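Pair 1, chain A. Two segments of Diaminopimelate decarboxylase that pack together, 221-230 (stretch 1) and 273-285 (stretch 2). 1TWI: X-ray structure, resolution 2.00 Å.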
# COMPACT_ATOMS: atom_id res chain seq x y z
N PHE A 221 -7.78 0.14 -27.47
CA PHE A 221 -8.99 -0.68 -27.43
C PHE A 221 -9.39 -1.20 -28.80
O PHE A 221 -9.80 -2.36 -28.94
CB PHE A 221 -10.16 0.08 -26.80
CG PHE A 221 -9.94 0.42 -25.36
CD1 PHE A 221 -9.89 -0.59 -24.41
CD2 PHE A 221 -9.70 1.71 -24.98
CE1 PHE A 221 -9.60 -0.31 -23.10
CE2 PHE A 221 -9.39 2.03 -23.64
CZ PHE A 221 -9.35 1.03 -22.70
N ILE A 222 -9.32 -0.34 -29.81
CA ILE A 222 -9.64 -0.79 -31.17
C ILE A 222 -8.64 -1.94 -31.53
O ILE A 222 -9.05 -2.99 -32.01
CB ILE A 222 -9.43 0.38 -32.22
CG1 ILE A 222 -10.46 1.48 -32.00
CG2 ILE A 222 -9.60 -0.15 -33.64
CD1 ILE A 222 -10.11 2.84 -32.69
N GLU A 223 -7.35 -1.75 -31.28
CA GLU A 223 -6.36 -2.77 -31.64
C GLU A 223 -6.59 -4.07 -30.84
O GLU A 223 -6.46 -5.16 -31.38
CB GLU A 223 -4.94 -2.23 -31.40
CG GLU A 223 -3.81 -3.24 -31.70
CD GLU A 223 -3.66 -3.54 -33.19
OE1 GLU A 223 -4.28 -2.85 -34.06
OE2 GLU A 223 -2.88 -4.48 -33.49
N GLU A 224 -6.90 -3.94 -29.56
CA GLU A 224 -7.24 -5.13 -28.75
C GLU A 224 -8.45 -5.82 -29.40
O GLU A 224 -8.46 -7.05 -29.59
CB GLU A 224 -7.66 -4.71 -27.31
CG GLU A 224 -8.34 -5.87 -26.50
CD GLU A 224 -9.07 -5.42 -25.23
OE1 GLU A 224 -9.31 -4.17 -25.04
OE2 GLU A 224 -9.45 -6.29 -24.42
N THR A 225 -9.46 -5.05 -29.77
CA THR A 225 -10.66 -5.71 -30.31
C THR A 225 -10.39 -6.43 -31.63
O THR A 225 -10.84 -7.59 -31.84
CB THR A 225 -11.82 -4.68 -30.49
OG1 THR A 225 -12.11 -4.05 -29.23
CG2 THR A 225 -13.06 -5.37 -30.92
N ARG A 226 -9.60 -5.78 -32.49
CA ARG A 226 -9.27 -6.41 -33.75
C ARG A 226 -8.49 -7.72 -33.50
O ARG A 226 -8.79 -8.74 -34.10
CB ARG A 226 -8.36 -5.51 -34.58
CG ARG A 226 -9.01 -4.17 -35.05
CD ARG A 226 -8.00 -3.39 -35.91
NE ARG A 226 -8.57 -2.19 -36.51
CZ ARG A 226 -7.88 -1.32 -37.26
NH1 ARG A 226 -6.56 -1.54 -37.48
NH2 ARG A 226 -8.52 -0.28 -37.83
N LYS A 227 -7.49 -7.68 -32.63
CA LYS A 227 -6.66 -8.88 -32.47
C LYS A 227 -7.34 -10.03 -31.71
O LYS A 227 -7.03 -11.22 -31.96
CB LYS A 227 -5.32 -8.47 -31.89
CG LYS A 227 -4.61 -7.43 -32.81
CD LYS A 227 -4.24 -8.13 -34.11
CE LYS A 227 -3.93 -7.11 -35.26
NZ LYS A 227 -2.62 -6.53 -35.13
N VAL A 228 -8.27 -9.67 -30.82
CA VAL A 228 -9.04 -10.68 -30.11
C VAL A 228 -9.99 -11.32 -31.13
O VAL A 228 -10.09 -12.55 -31.22
CB VAL A 228 -9.85 -10.07 -28.93
CG1 VAL A 228 -10.87 -11.13 -28.39
CG2 VAL A 228 -8.88 -9.65 -27.79
N MET A 229 -10.67 -10.50 -31.93
CA MET A 229 -11.56 -11.08 -32.91
C MET A 229 -10.79 -11.90 -33.97
O MET A 229 -11.31 -12.93 -34.47
CB MET A 229 -12.43 -9.96 -33.57
CG MET A 229 -13.49 -9.35 -32.60
SD MET A 229 -14.60 -10.61 -31.83
CE MET A 229 -15.78 -10.94 -33.18
N ASP A 230 -9.59 -11.44 -34.35
CA ASP A 230 -8.80 -12.22 -35.30
C ASP A 230 -8.58 -13.61 -34.70
O ASP A 230 -8.56 -14.62 -35.42
CB ASP A 230 -7.42 -11.61 -35.54
CG ASP A 230 -7.44 -10.34 -36.43
OD1 ASP A 230 -8.47 -10.03 -37.04
OD2 ASP A 230 -6.39 -9.70 -36.50
N ASN A 273 -18.30 -1.36 -33.74
CA ASN A 273 -18.03 -1.30 -35.18
C ASN A 273 -16.86 -2.24 -35.53
O ASN A 273 -16.81 -2.80 -36.61
CB ASN A 273 -17.78 0.16 -35.64
CG ASN A 273 -19.08 1.03 -35.54
OD1 ASN A 273 -20.16 0.60 -36.00
ND2 ASN A 273 -18.98 2.23 -34.93
N THR A 274 -15.94 -2.47 -34.60
CA THR A 274 -14.85 -3.37 -34.94
C THR A 274 -15.37 -4.80 -34.93
O THR A 274 -15.14 -5.54 -35.91
CB THR A 274 -13.65 -3.26 -33.99
OG1 THR A 274 -13.02 -2.00 -34.17
CG2 THR A 274 -12.60 -4.35 -34.33
N MET A 275 -16.05 -5.22 -33.86
CA MET A 275 -16.55 -6.60 -33.81
C MET A 275 -17.52 -6.95 -34.96
O MET A 275 -17.50 -8.09 -35.45
CB MET A 275 -17.26 -6.91 -32.47
CG MET A 275 -16.29 -6.85 -31.26
SD MET A 275 -17.17 -7.05 -29.73
CE MET A 275 -17.39 -8.85 -29.85
N LEU A 276 -18.37 -6.00 -35.38
CA LEU A 276 -19.31 -6.31 -36.46
C LEU A 276 -18.65 -6.56 -37.83
O LEU A 276 -19.28 -7.11 -38.71
CB LEU A 276 -20.37 -5.23 -36.60
CG LEU A 276 -21.35 -5.17 -35.42
CD1 LEU A 276 -22.28 -3.98 -35.63
CD2 LEU A 276 -22.17 -6.44 -35.34
N LYS A 277 -17.38 -6.19 -38.01
CA LYS A 277 -16.65 -6.46 -39.24
C LYS A 277 -16.49 -7.96 -39.41
O LYS A 277 -16.22 -8.45 -40.53
CB LYS A 277 -15.23 -5.89 -39.17
CG LYS A 277 -15.19 -4.36 -39.26
CD LYS A 277 -13.85 -3.77 -38.89
CE LYS A 277 -13.91 -2.27 -39.15
NZ LYS A 277 -12.53 -1.68 -39.13
N TYR A 278 -16.63 -8.71 -38.31
CA TYR A 278 -16.39 -10.17 -38.37
C TYR A 278 -17.60 -11.04 -38.46
O TYR A 278 -17.46 -12.29 -38.46
CB TYR A 278 -15.57 -10.62 -37.13
CG TYR A 278 -14.24 -9.94 -36.98
CD1 TYR A 278 -14.15 -8.63 -36.53
CD2 TYR A 278 -13.05 -10.61 -37.31
CE1 TYR A 278 -12.90 -7.98 -36.39
CE2 TYR A 278 -11.81 -9.99 -37.18
CZ TYR A 278 -11.73 -8.67 -36.72
OH TYR A 278 -10.47 -8.09 -36.63
N LYS A 279 -18.78 -10.41 -38.55
CA LYS A 279 -20.07 -11.11 -38.58
C LYS A 279 -20.27 -12.11 -39.70
O LYS A 279 -21.15 -12.95 -39.61
CB LYS A 279 -21.24 -10.14 -38.60
CG LYS A 279 -21.40 -9.41 -39.91
CD LYS A 279 -22.84 -9.04 -40.14
CE LYS A 279 -23.11 -7.56 -40.07
NZ LYS A 279 -24.46 -7.31 -40.74
N ASP A 280 -19.48 -12.05 -40.77
CA ASP A 280 -19.69 -13.08 -41.74
C ASP A 280 -18.75 -14.25 -41.55
O ASP A 280 -18.89 -15.26 -42.23
CB ASP A 280 -19.56 -12.55 -43.15
CG ASP A 280 -20.77 -11.75 -43.56
OD1 ASP A 280 -21.88 -11.98 -43.00
OD2 ASP A 280 -20.61 -10.89 -44.44
N LYS A 281 -17.79 -14.12 -40.64
CA LYS A 281 -16.85 -15.22 -40.39
C LYS A 281 -17.19 -16.00 -39.13
O LYS A 281 -16.89 -17.19 -39.02
CB LYS A 281 -15.42 -14.67 -40.27
CG LYS A 281 -14.95 -13.93 -41.52
CD LYS A 281 -13.45 -14.06 -41.70
CE LYS A 281 -12.97 -13.38 -42.99
NZ LYS A 281 -12.79 -11.93 -42.75
N VAL A 282 -17.77 -15.33 -38.14
CA VAL A 282 -18.12 -16.02 -36.91
C VAL A 282 -19.42 -15.46 -36.38
O VAL A 282 -19.82 -14.34 -36.73
CB VAL A 282 -17.02 -15.86 -35.79
CG1 VAL A 282 -15.68 -16.33 -36.31
CG2 VAL A 282 -16.96 -14.38 -35.28
N GLU A 283 -20.13 -16.24 -35.58
CA GLU A 283 -21.35 -15.71 -34.99
C GLU A 283 -21.00 -14.67 -33.95
O GLU A 283 -20.04 -14.82 -33.21
CB GLU A 283 -22.14 -16.84 -34.37
CG GLU A 283 -22.50 -17.88 -35.42
CD GLU A 283 -23.30 -19.03 -34.84
OE1 GLU A 283 -23.22 -20.16 -35.41
OE2 GLU A 283 -24.00 -18.78 -33.82
N MET A 284 -21.75 -13.58 -33.89
CA MET A 284 -21.46 -12.57 -32.91
C MET A 284 -21.71 -13.13 -31.52
O MET A 284 -22.72 -13.76 -31.26
CB MET A 284 -22.28 -11.31 -33.15
CG MET A 284 -21.85 -10.61 -34.45
SD MET A 284 -20.23 -9.83 -34.41
CE MET A 284 -19.18 -11.16 -34.97
N PRO A 285 -20.76 -12.88 -30.59
CA PRO A 285 -20.88 -13.40 -29.22
C PRO A 285 -21.56 -12.46 -28.20
O PRO A 285 -21.92 -11.31 -28.53
CB PRO A 285 -19.43 -13.64 -28.82
CG PRO A 285 -18.74 -12.35 -29.44
CD PRO A 285 -19.43 -12.26 -30.84

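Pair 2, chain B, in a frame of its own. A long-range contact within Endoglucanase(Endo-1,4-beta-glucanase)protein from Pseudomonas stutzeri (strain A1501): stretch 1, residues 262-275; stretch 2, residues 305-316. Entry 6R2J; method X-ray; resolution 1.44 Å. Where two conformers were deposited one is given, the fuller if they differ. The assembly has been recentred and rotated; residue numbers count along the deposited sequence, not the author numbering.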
# COMPACT_ATOMS: atom_id res chain seq x y z
N ALA B 262 -14.57 -4.24 15.77
CA ALA B 262 -13.54 -4.10 14.74
C ALA B 262 -12.52 -5.24 14.80
O ALA B 262 -12.08 -5.73 13.76
CB ALA B 262 -12.85 -2.74 14.88
N ALA B 263 -12.16 -5.67 16.01
CA ALA B 263 -11.25 -6.80 16.17
C ALA B 263 -11.80 -8.04 15.49
O ALA B 263 -11.08 -8.74 14.76
CB ALA B 263 -11.03 -7.09 17.65
N GLN B 264 -13.07 -8.35 15.75
CA GLN B 264 -13.69 -9.51 15.14
C GLN B 264 -13.66 -9.40 13.62
O GLN B 264 -13.35 -10.37 12.93
CB GLN B 264 -15.12 -9.65 15.60
CG GLN B 264 -15.57 -11.08 15.48
CD GLN B 264 -14.87 -11.97 16.49
OE1 GLN B 264 -14.65 -11.56 17.64
NE2 GLN B 264 -14.45 -13.16 16.05
N ALA B 265 -13.99 -8.20 13.10
CA ALA B 265 -14.01 -7.95 11.67
C ALA B 265 -12.64 -8.15 11.05
O ALA B 265 -12.56 -8.64 9.92
CB ALA B 265 -14.54 -6.54 11.41
N MET B 266 -11.57 -7.80 11.77
CA MET B 266 -10.23 -7.99 11.25
C MET B 266 -9.88 -9.46 11.19
O MET B 266 -9.35 -9.92 10.18
CB MET B 266 -9.23 -7.27 12.13
CG MET B 266 -7.80 -7.40 11.70
SD MET B 266 -6.70 -6.25 12.58
CE MET B 266 -5.06 -6.96 12.26
N ASP B 267 -10.14 -10.19 12.27
CA ASP B 267 -9.91 -11.64 12.27
C ASP B 267 -10.61 -12.32 11.09
O ASP B 267 -10.01 -13.13 10.37
CB ASP B 267 -10.41 -12.21 13.59
CG ASP B 267 -9.52 -13.34 14.10
OD1 ASP B 267 -8.30 -13.08 14.39
OD2 ASP B 267 -10.05 -14.48 14.23
N ASN B 268 -11.87 -12.00 10.86
CA ASN B 268 -12.57 -12.67 9.77
C ASN B 268 -12.08 -12.21 8.41
O ASN B 268 -12.07 -12.99 7.46
CB ASN B 268 -14.06 -12.43 9.92
CG ASN B 268 -14.63 -13.08 11.13
OD1 ASN B 268 -14.20 -14.17 11.51
ND2 ASN B 268 -15.60 -12.42 11.75
N LEU B 269 -11.72 -10.93 8.29
CA LEU B 269 -11.15 -10.46 7.03
C LEU B 269 -9.85 -11.20 6.70
O LEU B 269 -9.70 -11.77 5.61
CB LEU B 269 -10.91 -8.95 7.08
CG LEU B 269 -10.12 -8.40 5.91
CD1 LEU B 269 -10.88 -8.47 4.58
CD2 LEU B 269 -9.64 -6.97 6.23
N LEU B 270 -8.88 -11.19 7.62
CA LEU B 270 -7.61 -11.87 7.35
C LEU B 270 -7.82 -13.35 7.03
O LEU B 270 -7.11 -13.90 6.18
CB LEU B 270 -6.66 -11.66 8.53
CG LEU B 270 -6.09 -10.24 8.67
CD1 LEU B 270 -5.10 -10.15 9.87
CD2 LEU B 270 -5.38 -9.74 7.43
N ALA B 271 -8.78 -14.00 7.69
CA ALA B 271 -9.06 -15.41 7.41
C ALA B 271 -9.52 -15.58 5.98
O ALA B 271 -9.04 -16.47 5.26
CB ALA B 271 -10.12 -15.92 8.39
N TYR B 272 -10.43 -14.71 5.54
CA TYR B 272 -10.92 -14.71 4.16
C TYR B 272 -9.80 -14.42 3.17
O TYR B 272 -9.72 -15.04 2.11
CB TYR B 272 -12.01 -13.65 4.03
CG TYR B 272 -12.52 -13.43 2.64
CD1 TYR B 272 -13.11 -14.47 1.92
CD2 TYR B 272 -12.46 -12.17 2.04
CE1 TYR B 272 -13.60 -14.29 0.65
CE2 TYR B 272 -12.96 -11.96 0.75
CZ TYR B 272 -13.53 -13.03 0.06
OH TYR B 272 -14.03 -12.84 -1.21
N LEU B 273 -8.94 -13.47 3.49
CA LEU B 273 -7.81 -13.19 2.61
C LEU B 273 -6.92 -14.41 2.45
O LEU B 273 -6.51 -14.74 1.33
CB LEU B 273 -7.04 -12.01 3.18
CG LEU B 273 -7.88 -10.74 3.13
CD1 LEU B 273 -6.96 -9.58 3.47
CD2 LEU B 273 -8.53 -10.53 1.77
N ASN B 274 -6.62 -15.10 3.55
CA ASN B 274 -5.80 -16.30 3.47
C ASN B 274 -6.45 -17.35 2.58
O ASN B 274 -5.77 -17.99 1.78
CB ASN B 274 -5.57 -16.90 4.86
CG ASN B 274 -4.30 -16.39 5.51
OD1 ASN B 274 -3.52 -15.67 4.90
ND2 ASN B 274 -4.08 -16.77 6.75
N ASP B 275 -7.78 -17.53 2.70
CA ASP B 275 -8.46 -18.55 1.91
C ASP B 275 -8.28 -18.30 0.41
O ASP B 275 -8.41 -19.23 -0.40
CB ASP B 275 -9.95 -18.55 2.25
CG ASP B 275 -10.21 -18.93 3.67
OD1 ASP B 275 -9.35 -19.63 4.28
OD2 ASP B 275 -11.30 -18.54 4.17
N PRO B 305 -2.64 -4.63 20.42
CA PRO B 305 -3.66 -5.68 20.24
C PRO B 305 -3.79 -6.13 18.80
O PRO B 305 -4.17 -7.27 18.52
CB PRO B 305 -4.96 -5.04 20.75
CG PRO B 305 -4.59 -3.73 21.39
CD PRO B 305 -3.21 -3.35 20.90
N GLN B 306 -3.54 -5.22 17.85
CA GLN B 306 -3.66 -5.56 16.44
C GLN B 306 -2.53 -6.46 15.98
O GLN B 306 -2.73 -7.29 15.08
CB GLN B 306 -3.70 -4.29 15.59
CG GLN B 306 -4.81 -3.30 15.97
CD GLN B 306 -4.34 -2.24 16.94
OE1 GLN B 306 -3.43 -2.47 17.73
NE2 GLN B 306 -4.96 -1.05 16.90
N MET B 307 -1.33 -6.30 16.55
CA MET B 307 -0.27 -7.26 16.26
C MET B 307 -0.64 -8.64 16.78
O MET B 307 -0.52 -9.64 16.06
CB MET B 307 1.05 -6.75 16.86
CG MET B 307 2.30 -7.56 16.55
SD MET B 307 2.58 -7.94 14.84
CE MET B 307 3.28 -6.39 14.26
N GLU B 308 -1.13 -8.73 18.01
CA GLU B 308 -1.55 -10.01 18.55
C GLU B 308 -2.66 -10.64 17.72
O GLU B 308 -2.69 -11.86 17.55
CB GLU B 308 -1.95 -9.82 20.02
CG GLU B 308 -0.81 -9.29 20.89
CD GLU B 308 -1.16 -9.26 22.36
OE1 GLU B 308 -2.36 -9.10 22.67
OE2 GLU B 308 -0.24 -9.40 23.20
N LEU B 309 -3.56 -9.83 17.16
CA LEU B 309 -4.61 -10.40 16.32
C LEU B 309 -4.06 -10.89 14.98
O LEU B 309 -4.58 -11.86 14.42
CB LEU B 309 -5.75 -9.40 16.14
CG LEU B 309 -6.93 -9.98 15.37
CD1 LEU B 309 -8.24 -10.02 16.11
CD2 LEU B 309 -7.07 -9.18 14.08
N MET B 310 -3.04 -10.21 14.46
CA MET B 310 -2.47 -10.58 13.17
C MET B 310 -1.81 -11.95 13.24
O MET B 310 -1.84 -12.71 12.27
CB MET B 310 -1.44 -9.55 12.74
CG MET B 310 -1.97 -8.27 12.10
SD MET B 310 -0.55 -7.35 11.31
CE MET B 310 0.11 -8.63 10.28
N ARG B 311 -1.19 -12.28 14.37
CA ARG B 311 -0.28 -13.42 14.40
C ARG B 311 -0.96 -14.74 14.02
O ARG B 311 -0.31 -15.59 13.39
CB ARG B 311 0.41 -13.51 15.76
CG ARG B 311 1.47 -12.44 15.93
CD ARG B 311 2.48 -12.83 16.98
NE ARG B 311 1.87 -12.90 18.31
CZ ARG B 311 2.10 -12.02 19.29
NH1 ARG B 311 2.92 -11.00 19.06
NH2 ARG B 311 1.55 -12.20 20.50
N LYS B 312 -2.23 -14.94 14.39
CA LYS B 312 -2.87 -16.21 14.05
C LYS B 312 -2.97 -16.41 12.55
O LYS B 312 -3.13 -17.56 12.10
CB LYS B 312 -4.24 -16.36 14.72
CG LYS B 312 -5.41 -15.76 13.98
CD LYS B 312 -6.76 -16.00 14.70
CE LYS B 312 -6.79 -15.44 16.15
NZ LYS B 312 -6.47 -13.95 16.33
N HIS B 313 -2.84 -15.33 11.76
CA HIS B 313 -3.12 -15.36 10.32
C HIS B 313 -1.89 -15.36 9.41
O HIS B 313 -2.06 -15.51 8.20
CB HIS B 313 -4.03 -14.19 9.91
CG HIS B 313 -5.29 -14.09 10.71
ND1 HIS B 313 -6.33 -14.98 10.58
CD2 HIS B 313 -5.66 -13.21 11.67
CE1 HIS B 313 -7.28 -14.67 11.44
NE2 HIS B 313 -6.90 -13.59 12.11
N LEU B 314 -0.68 -15.27 9.96
CA LEU B 314 0.53 -15.22 9.13
C LEU B 314 0.80 -16.53 8.38
O LEU B 314 1.19 -16.51 7.20
CB LEU B 314 1.72 -14.82 10.00
CG LEU B 314 1.48 -13.46 10.66
CD1 LEU B 314 2.69 -13.05 11.51
CD2 LEU B 314 1.18 -12.38 9.61
N ALA B 315 0.56 -17.68 9.00
CA ALA B 315 0.89 -18.94 8.36
C ALA B 315 -0.03 -19.24 7.19
O ALA B 315 -1.23 -19.01 7.24
CB ALA B 315 0.74 -20.09 9.37
N ASN B 316 0.56 -19.77 6.13
CA ASN B 316 -0.21 -20.29 5.01
C ASN B 316 0.67 -21.25 4.21
O ASN B 316 1.85 -21.45 4.51
CB ASN B 316 -0.74 -19.14 4.14
CG ASN B 316 0.36 -18.40 3.42
OD1 ASN B 316 0.86 -18.87 2.40
ND2 ASN B 316 0.75 -17.25 3.95
O HOH W 1 -0.94 -15.78 5.80
O HOH W 2 -6.18 -17.36 9.02

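The aromatic ring at the centre of each contact reaches an aspartate carboxylate on the facing helix, but the aspartates occupy different positions. In pair 1 the phenol of A:Tyr278 donates from OH to OD1 of A:Asp230 (2.8 Å). In pair 2 the imidazole of B:His313 donates from NE2 to OD1 of B:Asp267 (2.7 Å), and B:Asp267 matches A:Arg226, whereas the counterpart of A:Asp230 is B:Ala271.

The shared frame is a helix (221-230 in pair 1, 262-275 in pair 2) packed against a second segment that begins as a helix and includes a type I turn, A:Leu276 to A:Lys279 and B:Arg311 to B:Leu314. Fourteen central residues superpose with an RMSD of 0.8 Å. A:Tyr278 and B:His313 fall together in the turns, both with chi1 in the m well, and A:Met229 and B:Leu270 fall together on the helices. This pairing gives the same CH-pi contact twice: A:Met229 CB lies 3.4 Å from the centroid of the A:Tyr278 ring, and B:Leu270 CB lies 3.7 Å from that of B:His313, each over one ring face. The aspartate oxygens meet both rings at the edge, so one flat side chain combines an apolar face with a polar rim.

The match between A:Arg226 and B:Asp267 reverses the electrostatics. In pair 2, OD1 of B:Asp267 also accepts from NZ of B:Lys312 (2.8 Å) in a salt bridge, so a single oxygen holds two donors from consecutive residues. In pair 1 the matching lysine, A:Lys277, faces a like charge, with its NZ 4.4 Å from NH2 of A:Arg226; the arginine contributes packing, its CG lying 3.7 Å from CG2 of A:Thr274.

Around this contact the apolar volume is distributed differently. At the next matched pair of positions, pair 1 has small, branched side chains, CG2 of A:Thr225 meeting CG2 of A:Thr274 at 3.6 Å; pair 2 has B:Met266 and B:Leu309, whose CG and CD2 approach to a tight 3.1 Å. A methionine follows in both second helices. A:Met275 CE lies 3.8 Å from SD of A:Met229, and B:Met310 CG lies 3.4 Å from CE of B:Met266. A:Met229 is also long enough to reach past the turn, its CE 3.8 Å from CE of A:Met284 and 4.2 Å from CG2 of A:Val282.

In pair 2 the first helix also meets the turn through B:Asn274. Its ND2 donates to the carbonyl O of B:His313 (2.8 Å), tying the first helix to the turn backbone. Two waters reinforce this link: water 1 lies 2.7 Å from OD1 of B:Asn274 and 2.7 Å from O of B:His313 and accepts from ND2 of B:Asn316 (2.9 Å), while water 2 accepts from ND2 of B:Asn274 (3.1 Å) and hydrogen-bonds ND1 of B:His313 (2.8 Å). The imidazole is thus held through both nitrogens. The buried surface is 470 Å² in pair 1 and 550 Å² in pair 2.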